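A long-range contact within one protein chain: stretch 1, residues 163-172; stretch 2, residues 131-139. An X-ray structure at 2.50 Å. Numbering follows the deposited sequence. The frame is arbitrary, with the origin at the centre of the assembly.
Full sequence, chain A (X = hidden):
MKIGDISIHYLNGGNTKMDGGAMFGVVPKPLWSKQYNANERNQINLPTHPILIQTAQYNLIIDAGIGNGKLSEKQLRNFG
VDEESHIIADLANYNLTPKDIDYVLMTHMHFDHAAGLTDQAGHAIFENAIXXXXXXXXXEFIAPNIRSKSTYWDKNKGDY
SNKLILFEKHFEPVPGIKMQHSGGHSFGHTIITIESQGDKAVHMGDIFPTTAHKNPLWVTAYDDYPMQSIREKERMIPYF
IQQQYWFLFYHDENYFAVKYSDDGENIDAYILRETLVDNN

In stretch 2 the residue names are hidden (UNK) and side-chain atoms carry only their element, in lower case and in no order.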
# COMPACT_ATOMS: atom_id res chain seq x y z
N LYS A 163 13.30 23.64 18.54
CA LYS A 163 14.50 22.99 18.06
C LYS A 163 14.22 21.53 17.70
O LYS A 163 15.04 20.64 17.93
CB LYS A 163 15.60 23.06 19.13
CG LYS A 163 15.90 24.47 19.60
CD LYS A 163 17.26 24.54 20.27
CE LYS A 163 17.51 25.93 20.84
NZ LYS A 163 16.51 26.28 21.90
N LEU A 164 13.05 21.31 17.11
CA LEU A 164 12.62 19.98 16.71
C LEU A 164 13.19 19.53 15.37
O LEU A 164 13.14 20.25 14.39
CB LEU A 164 11.09 19.94 16.63
CG LEU A 164 10.48 18.57 16.34
CD1 LEU A 164 10.38 17.79 17.65
CD2 LEU A 164 9.11 18.73 15.72
N ILE A 165 13.77 18.33 15.35
CA ILE A 165 14.32 17.76 14.12
C ILE A 165 13.56 16.44 13.90
O ILE A 165 13.39 15.65 14.84
CB ILE A 165 15.84 17.46 14.24
CG1 ILE A 165 16.63 18.77 14.32
CG2 ILE A 165 16.32 16.64 13.05
CD1 ILE A 165 16.52 19.64 13.07
N LEU A 166 13.09 16.21 12.67
CA LEU A 166 12.35 15.01 12.35
C LEU A 166 13.12 14.09 11.43
O LEU A 166 13.90 14.55 10.59
CB LEU A 166 11.03 15.36 11.67
CG LEU A 166 10.10 16.23 12.50
CD1 LEU A 166 9.02 16.81 11.64
CD2 LEU A 166 9.53 15.41 13.63
N PHE A 167 12.90 12.79 11.61
CA PHE A 167 13.55 11.78 10.78
C PHE A 167 12.50 10.73 10.36
O PHE A 167 11.48 10.53 11.05
CB PHE A 167 14.72 11.14 11.54
CG PHE A 167 14.31 10.04 12.50
CD1 PHE A 167 14.39 8.72 12.11
CD2 PHE A 167 13.83 10.35 13.76
CE1 PHE A 167 14.00 7.70 12.98
CE2 PHE A 167 13.43 9.35 14.63
CZ PHE A 167 13.51 8.02 14.24
N GLU A 168 12.74 10.08 9.23
CA GLU A 168 11.81 9.08 8.73
C GLU A 168 12.15 7.65 9.14
O GLU A 168 11.43 7.06 9.95
CB GLU A 168 11.67 9.19 7.21
CG GLU A 168 10.96 10.48 6.79
CD GLU A 168 10.76 10.61 5.28
OE1 GLU A 168 10.14 11.62 4.86
OE2 GLU A 168 11.21 9.72 4.53
N LYS A 169 13.24 7.10 8.61
CA LYS A 169 13.62 5.72 8.93
C LYS A 169 14.78 5.60 9.93
O LYS A 169 14.68 4.87 10.92
CB LYS A 169 13.95 4.96 7.64
CG LYS A 169 14.18 3.47 7.85
CD LYS A 169 14.69 2.79 6.59
CE LYS A 169 15.31 1.44 6.90
NZ LYS A 169 16.01 0.86 5.72
N HIS A 170 15.88 6.30 9.67
CA HIS A 170 17.03 6.26 10.58
C HIS A 170 17.66 7.64 10.71
O HIS A 170 17.46 8.50 9.86
CB HIS A 170 18.06 5.23 10.12
CG HIS A 170 18.35 5.27 8.65
ND1 HIS A 170 18.95 6.34 8.03
CD2 HIS A 170 18.09 4.37 7.67
CE1 HIS A 170 19.05 6.10 6.74
NE2 HIS A 170 18.53 4.91 6.49
N PHE A 171 18.40 7.85 11.79
CA PHE A 171 19.06 9.13 12.04
C PHE A 171 20.17 8.93 13.07
O PHE A 171 19.95 8.31 14.11
CB PHE A 171 18.04 10.14 12.56
CG PHE A 171 18.60 11.53 12.78
CD1 PHE A 171 19.31 12.18 11.78
CD2 PHE A 171 18.38 12.20 13.99
CE1 PHE A 171 19.79 13.49 11.98
CE2 PHE A 171 18.86 13.50 14.19
CZ PHE A 171 19.56 14.14 13.19
N GLU A 172 21.35 9.45 12.76
CA GLU A 172 22.50 9.34 13.66
C GLU A 172 22.87 10.75 14.12
O GLU A 172 23.60 11.46 13.43
CB GLU A 172 23.67 8.68 12.91
CG GLU A 172 24.74 8.05 13.82
CD GLU A 172 25.81 7.28 13.04
OE1 GLU A 172 25.50 6.74 11.96
OE2 GLU A 172 26.96 7.19 13.53
N UNK A 131 15.47 18.47 19.96
CA UNK A 131 14.57 17.34 20.18
C UNK A 131 14.31 16.57 18.90
O UNK A 131 13.86 17.12 17.89
c UNK A 131 13.43 18.41 22.18
n UNK A 131 12.55 18.15 23.21
n UNK A 131 14.10 19.38 24.04
c UNK A 131 14.41 19.19 22.71
c UNK A 131 12.98 18.74 24.31
c UNK A 131 13.26 17.84 20.81
N UNK A 132 14.60 15.27 18.94
CA UNK A 132 14.45 14.39 17.78
C UNK A 132 13.28 13.43 17.90
O UNK A 132 13.17 12.67 18.87
c UNK A 132 15.71 12.83 16.30
c UNK A 132 16.91 14.56 17.59
c UNK A 132 15.75 13.60 17.58
N UNK A 133 12.40 13.46 16.90
CA UNK A 133 11.23 12.59 16.87
C UNK A 133 11.01 12.05 15.46
O UNK A 133 11.32 12.71 14.48
c UNK A 133 9.92 13.32 17.30
c UNK A 133 8.79 12.33 17.44
c UNK A 133 10.14 14.09 18.60
N UNK A 134 10.50 10.83 15.37
CA UNK A 134 10.23 10.24 14.07
C UNK A 134 9.08 11.11 13.53
O UNK A 134 8.18 11.52 14.27
c UNK A 134 8.54 8.29 13.68
o UNK A 134 9.59 7.78 11.61
c UNK A 134 8.57 8.11 12.19
n UNK A 134 7.43 8.30 11.56
c UNK A 134 9.87 8.76 14.25
N UNK A 135 9.15 11.43 12.24
CA UNK A 135 8.16 12.31 11.61
C UNK A 135 6.69 11.90 11.73
O UNK A 135 5.83 12.75 11.98
c UNK A 135 7.60 13.43 9.37
o UNK A 135 9.08 13.35 7.49
c UNK A 135 8.53 12.55 10.15
c UNK A 135 8.25 14.00 8.13
n UNK A 135 7.87 15.22 7.78
N UNK A 136 6.39 10.61 11.57
CA UNK A 136 4.99 10.16 11.66
C UNK A 136 4.53 10.12 13.11
O UNK A 136 3.35 10.36 13.39
c UNK A 136 5.20 8.81 9.55
o UNK A 136 4.56 9.55 8.79
o UNK A 136 6.13 8.09 9.16
c UNK A 136 4.83 8.79 11.01
N UNK A 137 5.45 9.82 14.02
CA UNK A 137 5.15 9.78 15.45
C UNK A 137 4.67 11.17 15.82
O UNK A 137 3.63 11.34 16.44
c UNK A 137 6.21 9.44 17.78
c UNK A 137 6.40 9.44 16.26
o UNK A 137 5.34 7.21 17.72
c UNK A 137 5.25 8.34 18.26
o UNK A 137 4.42 8.60 19.17
N UNK A 138 5.45 12.17 15.42
CA UNK A 138 5.14 13.57 15.69
C UNK A 138 3.79 13.99 15.11
O UNK A 138 2.99 14.67 15.78
c UNK A 138 6.13 17.24 18.88
c UNK A 138 6.27 16.27 17.89
c UNK A 138 6.01 15.88 15.32
c UNK A 138 5.44 18.90 17.26
c UNK A 138 5.58 17.93 16.27
c UNK A 138 5.64 16.78 14.35
c UNK A 138 6.26 14.45 15.14
n UNK A 138 5.37 18.00 14.92
c UNK A 138 5.99 16.61 16.56
c UNK A 138 5.72 18.54 18.56
N UNK A 139 3.54 13.59 13.86
CA UNK A 139 2.28 13.90 13.17
C UNK A 139 1.07 13.38 13.94
O UNK A 139 0.05 14.06 14.05
c UNK A 139 4.12 14.33 8.84
c UNK A 139 3.13 13.98 10.77
c UNK A 139 2.25 13.29 11.77
c UNK A 139 3.86 15.12 10.87
n UNK A 139 3.32 13.51 9.49
n UNK A 139 4.46 15.31 9.65

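Position 131 has one carbon leading to a five-membered ring of three carbons and two nitrogens. Its CB lies 4.3 Å from Leu-164 CD1, on the same face of the sheet. An imidazole fits, so this is His-131. His-131 N donates to Lys-163 O at 3.0 Å, and His-131 O accepts from Ile-165 N at 2.8 Å.

Position 132 has three carbons, branched at the first. It lies on the face that carries Ile-165. One outer carbon touches the rings of Phe-167 and Phe-171. This is Val-132. Val-132 CG1 is 3.6 Å from Phe-171 CD2 and 4.0 Å from Phe-167 CD2, so one methyl touches two aromatic rings.

Position 133 again shows three carbons branched at CB, and no other element. It shares the face of Leu-164 and Leu-166, and its CB is 4.2 Å from Leu-166 CD2. This is Val-133. Val-133 CG2 is 3.8 Å from Leu-164 CD1. Val-133 N donates to Ile-165 O at 3.2 Å. Val-133 O accepts from Phe-167 N at 3.3 Å.

Position 134 has three carbons in a row, the third carrying one oxygen and one nitrogen. Its CB is 3.6 Å from Phe-167 CE2. The chain and its amide identify Gln-134. The residue is the N-cap, where strand gives way to helix.

Position 135 has the same composition: three carbons ending in an amide. Its CB is 4.1 Å from Leu-166 CB. This is Gln-135. Gln-135 N donates to Phe-167 O at 2.8 Å.

Position 136 has two carbons, the second carrying two oxygens. It makes no contact with stretch 1. This carboxylate is Asp-136.

Position 137 has three carbons, the third carrying two oxygens. It is also without contact. This is Glu-137.

Position 138 has one carbon, then fused five- and six-membered rings with eight carbons and one nitrogen. Leu-164 CD2 sits over one face of these rings. Only an indole fits: Trp-138. Leu-164 CD2 is 3.8 Å from the centroid of the Trp-138 five-membered ring, as a CH-pi contact. Trp-138 CB is 3.7 Å from Leu-166 CD2.

Position 139 has one carbon and a five-membered ring of three carbons and two nitrogens. It does not reach stretch 1. This is His-139.

The contact is a parallel strand pair. Five backbone hydrogen bonds alternate in donor, and the last, from Gln-135 N, carries the pairing into the first turn of the helix. Leu-164 and Leu-166 pack against Val-133 and Trp-138 on one face, so the strand of stretch 1 touches both strand and helix. Beyond the pairing, Val-132 packs against Phe-167 and Phe-171. Together the stretches bury 715 Å².

Stretch 2 131-139: HVVQQDEWH
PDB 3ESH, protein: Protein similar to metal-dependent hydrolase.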